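Local coordinates for putative YfrE protein (Vibrio parahaemolyticus RIMD 2210633, PDB 3BEE) that is of unknown function but, as a tetratricopeptide-repeat piece of a putative cytochrome c biogenesis protein, probably mediates protein-protein contacts, at residues L16-K21 against I49-F54; Q34-E39 against E43-L48. All coordinates share one frame; numbering follows the deposited sequence.

Contact 1 (L16-K21 against I49-F54); sequences LYYLHK and IANDHF. With EDO (1,2-ethanediol), chain D.
In this helical array of the tetratricopeptide-repeat (TPR) family, the C-terminal end of helix 6-18 faces the later part of helix 43-55, and two neighbouring tyrosines, Tyr17 and Tyr18, span the gap to Asn51 and Asp52. The backbones stay well apart, with the CA atoms of Tyr17 and Asp52 9.0 Å from each other, a separation that suits long residues whose polar group lies at the far end. With chi1 at -175° the Tyr17 ring extends away from its own backbone N, across to the facing helix. There its hydroxyl gives a very short hydrogen bond, Tyr17 OH to Asp52 OD1 at 2.5 Å. That oxygen sits at the edge of the phenol ring, near its plane, while the carboxylate as a whole stands almost perpendicular to the ring, the planes 87° apart. Both residues are buried, so the bond satisfies a phenol and a carboxylate oxygen away from solvent. The other oxygen, Asp52 OD2, makes a long, weak ion pair with Arg58, and Met24 packs against both Tyr17 and Asp52.

Tyr18 makes the second bridge, a looser one. Asn51 ND2 donates weakly to Tyr18 OH over 3.5 Å, a bent approach with 140° at the hydrogen. The amide is turned well out of the plane of the phenol. Within the pair of tyrosines, CD2 of Tyr17 lies over the centre of the Tyr18 ring, 3.6 Å above its plane, so the two rings pack against each other. An amide suits position 51 because its N-H can meet the phenol oxygen. In this crystal Asn51 OD1 also accepts a hydrogen bond, at 2.7 Å, from O1 of a 1,2-ethanediol molecule that probably came from the crystallisation liquor.

Contact 2 (Q34-E39 against E43-L48); sequences QALQLE and EAALSL
Apolar packing alone joins residues 34-39 to residues 43-48, and it rests on two alanines and two leucines. Ala35 and Ala45 meet methyl to methyl, with Ala35 CB 3.9 Å from Ala45 CB, and their CA atoms, 6.5 Å apart, mark the nearest approach of the two backbones. Such small residues suit this place because a single methyl on each side lets the backbones come this close.

Leucine packing extends the contact to one side of the alanine pair. Leu36 turns CG anti to its carbonyl carbon (chi1 -63°) and brings CD2 against two residues of the facing helix. This methyl lies 3.9 Å from Ala45 CB and 3.8 Å from Leu46 CD2, while the second methyl of Leu36, CD1, approaches Leu46 CD2 less closely. Leu46 leaves its backbone pointing past the facing helix, yet its branched end swings back to meet Leu36, CG and CD2 both lying against Leu36 CD2. The longer, branched leucines reach across where CB atoms alone do not meet. Beside them, Leu32 continues the apolar surface against Ala45.

Polar bonds serve the chain reversal and not the interface. Glu39 is the first residue to depart from helical geometry after helix 26-38, its N still bonded to Ala35 O at 2.8 Å. Its OE1 accepts from the amide of Asn42, whose own OD1 accepts from Ala45 N in the first turn of helix 43-55.

The short segments approach to 9.3 Å between axes, and their directions differ by 134°, inclined well away from antiparallel. This pair of consecutive helices, 26-38 and 43-55, joined by a brief turn and packed through small and branched apolar residues, is the kind of unit from which TPR-like helical arrays are built.

How the contacts relate
Both contacts use helix 43-55, contact 2 its first half and contact 1 its second; helices 26-38 and 6-18, consecutive in the chain, supply the other sides. Contact 2 joins sequence neighbours across a brief turn and lies nested within the longer loop that contact 1 closes. It is the more buried and wholly apolar, whereas contact 1 is partly buried and relies on hydrogen bonds made by long side chains across a wider gap. Their centres are 14 Å apart, yet the packing is continuous: Leu48 CD1 lies 3.6 Å from Tyr18 CE2, and Ile49 CD1 lies 3.7 Å from Leu36 CD1.

Contact 1 (L16-K21 against I49-F54)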
ATOM      1  N   LEU A  16      -8.544   0.649  10.091  1.00 39.70           N
ATOM      2  CA  LEU A  16      -7.872   1.076  11.313  1.00 40.99           C
ATOM      3  C   LEU A  16      -6.950   2.269  11.075  1.00 41.61           C
ATOM      4  O   LEU A  16      -6.852   3.137  11.937  1.00 42.77           O
ATOM      5  CB  LEU A  16      -7.089  -0.059  11.949  1.00 41.21           C
ATOM      6  CG  LEU A  16      -7.874  -1.264  12.440  1.00 42.38           C
ATOM      7  CD1 LEU A  16      -6.889  -2.384  12.489  1.00 43.15           C
ATOM      8  CD2 LEU A  16      -8.538  -1.042  13.790  1.00 43.15           C
ATOM      9  N   TYR A  17      -6.307   2.321   9.906  1.00 41.00           N
ATOM     10  CA  TYR A  17      -5.466   3.449   9.526  1.00 41.01           C
ATOM     11  C   TYR A  17      -6.223   4.782   9.355  1.00 41.81           C
ATOM     12  O   TYR A  17      -5.979   5.725  10.138  1.00 41.36           O
ATOM     13  CB  TYR A  17      -4.707   3.139   8.228  1.00 38.92           C
ATOM     14  CG  TYR A  17      -3.717   4.217   7.807  1.00 37.34           C
ATOM     15  CD1 TYR A  17      -2.426   4.234   8.329  1.00 35.42           C
ATOM     16  CD2 TYR A  17      -4.061   5.195   6.861  1.00 36.17           C
ATOM     17  CE1 TYR A  17      -1.503   5.191   7.922  1.00 36.95           C
ATOM     18  CE2 TYR A  17      -3.147   6.171   6.451  1.00 34.91           C
ATOM     19  CZ  TYR A  17      -1.876   6.173   6.996  1.00 37.15           C
ATOM     20  OH  TYR A  17      -0.955   7.119   6.630  1.00 37.14           O
ATOM     21  N   TYR A  18      -7.070   4.874   8.301  1.00 42.44           N
ATOM     22  CA  TYR A  18      -7.753   6.162   7.883  1.00 42.44           C
ATOM     23  C   TYR A  18      -8.710   6.728   8.894  1.00 42.89           C
ATOM     24  O   TYR A  18      -8.917   7.971   8.967  1.00 43.06           O
ATOM     25  CB  TYR A  18      -8.468   6.093   6.507  1.00 42.17           C
ATOM     26  CG  TYR A  18      -7.475   6.119   5.368  1.00 43.23           C
ATOM     27  CD1 TYR A  18      -6.726   7.269   5.092  1.00 43.88           C
ATOM     28  CD2 TYR A  18      -7.217   4.970   4.624  1.00 45.04           C
ATOM     29  CE1 TYR A  18      -5.755   7.287   4.052  1.00 45.13           C
ATOM     30  CE2 TYR A  18      -6.256   4.958   3.604  1.00 45.34           C
ATOM     31  CZ  TYR A  18      -5.538   6.121   3.322  1.00 45.21           C
ATOM     32  OH  TYR A  18      -4.604   6.090   2.344  1.00 44.05           O
ATOM     33  N   LEU A  19      -9.326   5.836   9.654  1.00 42.58           N
ATOM     34  CA  LEU A  19     -10.336   6.291  10.614  1.00 43.00           C
ATOM     35  C   LEU A  19      -9.683   6.651  11.949  1.00 43.00           C
ATOM     36  O   LEU A  19     -10.319   7.299  12.811  1.00 43.75           O
ATOM     37  CB  LEU A  19     -11.514   5.296  10.756  1.00 42.72           C
ATOM     38  CG  LEU A  19     -12.824   5.596   9.984  1.00 43.27           C
ATOM     39  CD1 LEU A  19     -12.721   5.248   8.504  1.00 42.96           C
ATOM     40  CD2 LEU A  19     -13.984   4.839  10.593  1.00 42.07           C
ATOM     41  N   HIS A  20      -8.417   6.268  12.108  1.00 42.11           N
ATOM     42  CA  HIS A  20      -7.685   6.537  13.380  1.00 41.56           C
ATOM     43  C   HIS A  20      -6.382   7.329  13.225  1.00 40.12           C
ATOM     44  O   HIS A  20      -5.301   6.889  13.604  1.00 39.96           O
ATOM     45  CB  HIS A  20      -7.502   5.258  14.199  1.00 40.85           C
ATOM     46  CG  HIS A  20      -8.789   4.537  14.445  1.00 42.75           C
ATOM     47  ND1 HIS A  20      -9.555   4.745  15.572  1.00 45.09           N
ATOM     48  CD2 HIS A  20      -9.464   3.634  13.692  1.00 42.26           C
ATOM     49  CE1 HIS A  20     -10.640   3.990  15.513  1.00 45.03           C
ATOM     50  NE2 HIS A  20     -10.606   3.300  14.383  1.00 44.87           N
ATOM     51  N   LYS A  21      -6.534   8.523  12.675  1.00 39.05           N
ATOM     52  CA  LYS A  21      -5.470   9.499  12.590  1.00 37.64           C
ATOM     53  C   LYS A  21      -4.343   9.090  11.656  1.00 36.33           C
ATOM     54  O   LYS A  21      -3.257   9.639  11.750  1.00 36.33           O
ATOM     55  CB  LYS A  21      -4.946   9.839  13.990  1.00 38.15           C
ATOM     56  CG  LYS A  21      -6.031  10.417  14.881  1.00 39.15           C
ATOM     57  CD  LYS A  21      -5.486  10.946  16.209  1.00 43.00           C
ATOM     58  CE  LYS A  21      -6.517  11.862  16.852  1.00 44.13           C
ATOM     59  NZ  LYS A  21      -6.421  11.887  18.343  1.00 45.61           N
ATOM     60  N   ILE A  49       0.620   1.175   2.265  1.00 33.18           N
ATOM     61  CA  ILE A  49       1.993   1.458   2.667  1.00 32.98           C
ATOM     62  C   ILE A  49       2.567   2.662   1.894  1.00 33.69           C
ATOM     63  O   ILE A  49       3.152   3.593   2.506  1.00 34.39           O
ATOM     64  CB  ILE A  49       2.878   0.187   2.501  1.00 32.67           C
ATOM     65  CG1 ILE A  49       2.493  -0.889   3.554  1.00 31.48           C
ATOM     66  CG2 ILE A  49       4.400   0.536   2.568  1.00 33.33           C
ATOM     67  CD1 ILE A  49       2.973  -2.331   3.213  1.00 31.95           C
ATOM     68  N   ALA A  50       2.404   2.643   0.569  1.00 33.93           N
ATOM     69  CA  ALA A  50       2.837   3.772  -0.307  1.00 35.00           C
ATOM     70  C   ALA A  50       2.141   5.067   0.062  1.00 35.39           C
ATOM     71  O   ALA A  50       2.770   6.106   0.099  1.00 36.32           O
ATOM     72  CB  ALA A  50       2.556   3.467  -1.792  1.00 33.27           C
ATOM     73  N   ASN A  51       0.824   5.005   0.272  1.00 36.21           N
ATOM     74  CA  ASN A  51       0.042   6.180   0.590  1.00 36.75           C
ATOM     75  C   ASN A  51       0.498   6.730   1.909  1.00 36.35           C
ATOM     76  O   ASN A  51       0.621   7.924   2.044  1.00 37.24           O
ATOM     77  CB  ASN A  51      -1.470   5.846   0.672  1.00 37.81           C
ATOM     78  CG  ASN A  51      -2.090   5.631  -0.698  1.00 40.53           C
ATOM     79  OD1 ASN A  51      -1.462   5.917  -1.708  1.00 43.78           O
ATOM     80  ND2 ASN A  51      -3.342   5.140  -0.737  1.00 41.46           N
ATOM     81  N   ASP A  52       0.738   5.857   2.889  1.00 35.43           N
ATOM     82  CA  ASP A  52       1.238   6.305   4.182  1.00 34.89           C
ATOM     83  C   ASP A  52       2.597   7.037   4.081  1.00 34.97           C
ATOM     84  O   ASP A  52       2.801   8.079   4.713  1.00 34.61           O
ATOM     85  CB  ASP A  52       1.355   5.130   5.168  1.00 34.01           C
ATOM     86  CG  ASP A  52       1.982   5.552   6.495  1.00 35.72           C
ATOM     87  OD1 ASP A  52       1.372   6.392   7.180  1.00 33.23           O
ATOM     88  OD2 ASP A  52       3.081   5.051   6.857  1.00 38.31           O
ATOM     89  N   HIS A  53       3.538   6.469   3.322  1.00 34.51           N
ATOM     90  CA  HIS A  53       4.777   7.177   2.988  1.00 33.99           C
ATOM     91  C   HIS A  53       4.465   8.565   2.385  1.00 33.96           C
ATOM     92  O   HIS A  53       4.986   9.580   2.830  1.00 34.39           O
ATOM     93  CB  HIS A  53       5.601   6.335   2.003  1.00 33.87           C
ATOM     94  CG  HIS A  53       6.286   5.159   2.631  1.00 34.61           C
ATOM     95  ND1 HIS A  53       7.000   5.254   3.811  1.00 36.04           N
ATOM     96  CD2 HIS A  53       6.395   3.866   2.228  1.00 34.24           C
ATOM     97  CE1 HIS A  53       7.522   4.066   4.107  1.00 35.73           C
ATOM     98  NE2 HIS A  53       7.161   3.210   3.166  1.00 35.37           N
ATOM     99  N   PHE A  54       3.591   8.603   1.385  1.00 33.57           N
ATOM    100  CA  PHE A  54       3.317   9.845   0.670  1.00 34.03           C
ATOM    101  C   PHE A  54       2.797  10.940   1.627  1.00 35.26           C
ATOM    102  O   PHE A  54       3.295  12.069   1.623  1.00 34.76           O
ATOM    103  CB  PHE A  54       2.317   9.580  -0.458  1.00 32.93           C
ATOM    104  CG  PHE A  54       2.050  10.780  -1.335  1.00 34.66           C
ATOM    105  CD1 PHE A  54       2.783  10.980  -2.501  1.00 33.19           C
ATOM    106  CD2 PHE A  54       1.047  11.699  -0.995  1.00 33.88           C
ATOM    107  CE1 PHE A  54       2.545  12.110  -3.337  1.00 35.92           C
ATOM    108  CE2 PHE A  54       0.791  12.836  -1.833  1.00 33.98           C
ATOM    109  CZ  PHE A  54       1.544  13.016  -2.999  1.00 31.37           C
TER
HETATM  110  C1  EDO D 302      -1.780   9.544  -3.057  1.00 54.97           C
HETATM  111  O1  EDO D 302      -1.453   8.552  -2.058  1.00 57.19           O
HETATM  112  C2  EDO D 302      -0.987   9.318  -4.339  1.00 51.14           C
HETATM  113  O2  EDO D 302      -0.819  10.576  -5.001  1.00 52.14           O

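Contact 2 (Q34-E39 against E43-L48)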
ATOM      1  N   GLN A  34       0.720  -9.499   7.223  1.00 39.24           N
ATOM      2  CA  GLN A  34       0.032 -10.753   6.978  1.00 38.41           C
ATOM      3  C   GLN A  34      -0.607 -10.822   5.615  1.00 38.52           C
ATOM      4  O   GLN A  34      -0.571 -11.867   4.989  1.00 38.24           O
ATOM      5  CB  GLN A  34      -0.986 -11.029   8.082  1.00 38.57           C
ATOM      6  CG  GLN A  34      -0.273 -11.310   9.391  1.00 37.69           C
ATOM      7  CD  GLN A  34       0.556 -12.557   9.270  1.00 40.29           C
ATOM      8  OE1 GLN A  34       1.802 -12.519   9.285  1.00 42.24           O
ATOM      9  NE2 GLN A  34      -0.127 -13.683   9.115  1.00 37.33           N
ATOM     10  N   ALA A  35      -1.199  -9.714   5.163  1.00 38.14           N
ATOM     11  CA  ALA A  35      -1.645  -9.603   3.782  1.00 38.98           C
ATOM     12  C   ALA A  35      -0.504  -9.909   2.808  1.00 39.40           C
ATOM     13  O   ALA A  35      -0.691 -10.657   1.856  1.00 40.60           O
ATOM     14  CB  ALA A  35      -2.210  -8.199   3.510  1.00 38.50           C
ATOM     15  N   LEU A  36       0.663  -9.320   3.045  1.00 39.51           N
ATOM     16  CA  LEU A  36       1.847  -9.505   2.188  1.00 39.82           C
ATOM     17  C   LEU A  36       2.560 -10.863   2.347  1.00 40.61           C
ATOM     18  O   LEU A  36       3.307 -11.272   1.470  1.00 41.80           O
ATOM     19  CB  LEU A  36       2.835  -8.359   2.424  1.00 39.97           C
ATOM     20  CG  LEU A  36       2.342  -6.946   2.066  1.00 39.01           C
ATOM     21  CD1 LEU A  36       3.360  -5.908   2.538  1.00 39.33           C
ATOM     22  CD2 LEU A  36       2.122  -6.814   0.569  1.00 38.03           C
ATOM     23  N   GLN A  37       2.324 -11.553   3.464  1.00 40.19           N
ATOM     24  CA  GLN A  37       2.748 -12.937   3.647  1.00 40.59           C
ATOM     25  C   GLN A  37       1.935 -13.858   2.721  1.00 40.63           C
ATOM     26  O   GLN A  37       2.488 -14.755   2.068  1.00 39.96           O
ATOM     27  CB  GLN A  37       2.573 -13.353   5.131  1.00 40.21           C
ATOM     28  CG  GLN A  37       2.958 -14.790   5.492  1.00 41.62           C
ATOM     29  CD  GLN A  37       4.428 -15.090   5.278  1.00 42.53           C
ATOM     30  OE1 GLN A  37       5.289 -14.248   5.519  1.00 42.31           O
ATOM     31  NE2 GLN A  37       4.724 -16.309   4.833  1.00 44.35           N
ATOM     32  N   LEU A  38       0.625 -13.620   2.662  1.00 40.72           N
ATOM     33  CA  LEU A  38      -0.263 -14.342   1.738  1.00 40.66           C
ATOM     34  C   LEU A  38      -0.081 -13.944   0.268  1.00 40.81           C
ATOM     35  O   LEU A  38       0.004 -14.818  -0.600  1.00 41.06           O
ATOM     36  CB  LEU A  38      -1.726 -14.166   2.148  1.00 40.43           C
ATOM     37  CG  LEU A  38      -2.162 -14.833   3.460  1.00 40.83           C
ATOM     38  CD1 LEU A  38      -3.582 -14.401   3.712  1.00 42.34           C
ATOM     39  CD2 LEU A  38      -2.052 -16.380   3.392  1.00 40.07           C
ATOM     40  N   GLU A  39      -0.028 -12.639  -0.008  1.00 39.99           N
ATOM     41  CA  GLU A  39       0.115 -12.130  -1.376  1.00 40.07           C
ATOM     42  C   GLU A  39       1.158 -11.020  -1.394  1.00 39.83           C
ATOM     43  O   GLU A  39       0.824  -9.878  -1.095  1.00 39.83           O
ATOM     44  CB  GLU A  39      -1.207 -11.551  -1.892  1.00 39.86           C
ATOM     45  CG  GLU A  39      -2.329 -12.543  -2.152  1.00 40.23           C
ATOM     46  CD  GLU A  39      -3.597 -11.852  -2.628  1.00 40.24           C
ATOM     47  OE1 GLU A  39      -3.489 -10.779  -3.268  1.00 42.44           O
ATOM     48  OE2 GLU A  39      -4.702 -12.381  -2.387  1.00 40.54           O
ATOM     49  N   GLU A  43      -2.367  -5.511  -3.783  1.00 37.22           N
ATOM     50  CA  GLU A  43      -2.569  -4.142  -4.187  1.00 37.15           C
ATOM     51  C   GLU A  43      -3.057  -3.299  -3.039  1.00 35.63           C
ATOM     52  O   GLU A  43      -2.515  -2.250  -2.796  1.00 34.78           O
ATOM     53  CB  GLU A  43      -3.572  -4.062  -5.342  1.00 37.14           C
ATOM     54  CG  GLU A  43      -3.654  -2.634  -5.977  1.00 39.88           C
ATOM     55  CD  GLU A  43      -4.310  -2.645  -7.383  1.00 41.22           C
ATOM     56  OE1 GLU A  43      -4.793  -3.730  -7.825  1.00 43.08           O
ATOM     57  OE2 GLU A  43      -4.333  -1.563  -8.032  1.00 45.06           O
ATOM     58  N   ALA A  44      -4.088  -3.757  -2.335  1.00 35.04           N
ATOM     59  CA  ALA A  44      -4.611  -3.022  -1.179  1.00 34.92           C
ATOM     60  C   ALA A  44      -3.524  -2.722  -0.119  1.00 35.15           C
ATOM     61  O   ALA A  44      -3.459  -1.616   0.405  1.00 34.99           O
ATOM     62  CB  ALA A  44      -5.782  -3.749  -0.568  1.00 33.89           C
ATOM     63  N   ALA A  45      -2.676  -3.711   0.169  1.00 34.63           N
ATOM     64  CA  ALA A  45      -1.657  -3.611   1.206  1.00 34.10           C
ATOM     65  C   ALA A  45      -0.509  -2.671   0.804  1.00 34.49           C
ATOM     66  O   ALA A  45      -0.164  -1.754   1.547  1.00 34.01           O
ATOM     67  CB  ALA A  45      -1.125  -4.995   1.555  1.00 33.83           C
ATOM     68  N   LEU A  46       0.077  -2.899  -0.372  1.00 34.53           N
ATOM     69  CA  LEU A  46       1.179  -2.085  -0.837  1.00 35.00           C
ATOM     70  C   LEU A  46       0.719  -0.662  -1.085  1.00 35.38           C
ATOM     71  O   LEU A  46       1.467   0.302  -0.887  1.00 35.54           O
ATOM     72  CB  LEU A  46       1.782  -2.676  -2.119  1.00 35.15           C
ATOM     73  CG  LEU A  46       2.595  -3.960  -1.937  1.00 35.16           C
ATOM     74  CD1 LEU A  46       3.173  -4.434  -3.287  1.00 36.20           C
ATOM     75  CD2 LEU A  46       3.711  -3.756  -0.932  1.00 34.21           C
ATOM     76  N   SER A  47      -0.525  -0.535  -1.510  1.00 35.07           N
ATOM     77  CA  SER A  47      -1.087   0.762  -1.747  1.00 36.47           C
ATOM     78  C   SER A  47      -1.246   1.570  -0.441  1.00 35.81           C
ATOM     79  O   SER A  47      -0.905   2.758  -0.400  1.00 36.66           O
ATOM     80  CB  SER A  47      -2.391   0.623  -2.546  1.00 36.64           C
ATOM     81  OG  SER A  47      -3.117   1.795  -2.433  1.00 40.20           O
ATOM     82  N   LEU A  48      -1.707   0.935   0.631  1.00 33.93           N
ATOM     83  CA  LEU A  48      -1.746   1.621   1.935  1.00 33.17           C
ATOM     84  C   LEU A  48      -0.351   2.070   2.390  1.00 33.20           C
ATOM     85  O   LEU A  48      -0.168   3.188   2.874  1.00 33.30           O
ATOM     86  CB  LEU A  48      -2.403   0.750   3.033  1.00 32.13           C
ATOM     87  CG  LEU A  48      -2.642   1.428   4.396  1.00 32.88           C
ATOM     88  CD1 LEU A  48      -3.577   2.620   4.250  1.00 35.18           C
ATOM     89  CD2 LEU A  48      -3.214   0.483   5.491  1.00 31.27           C
TER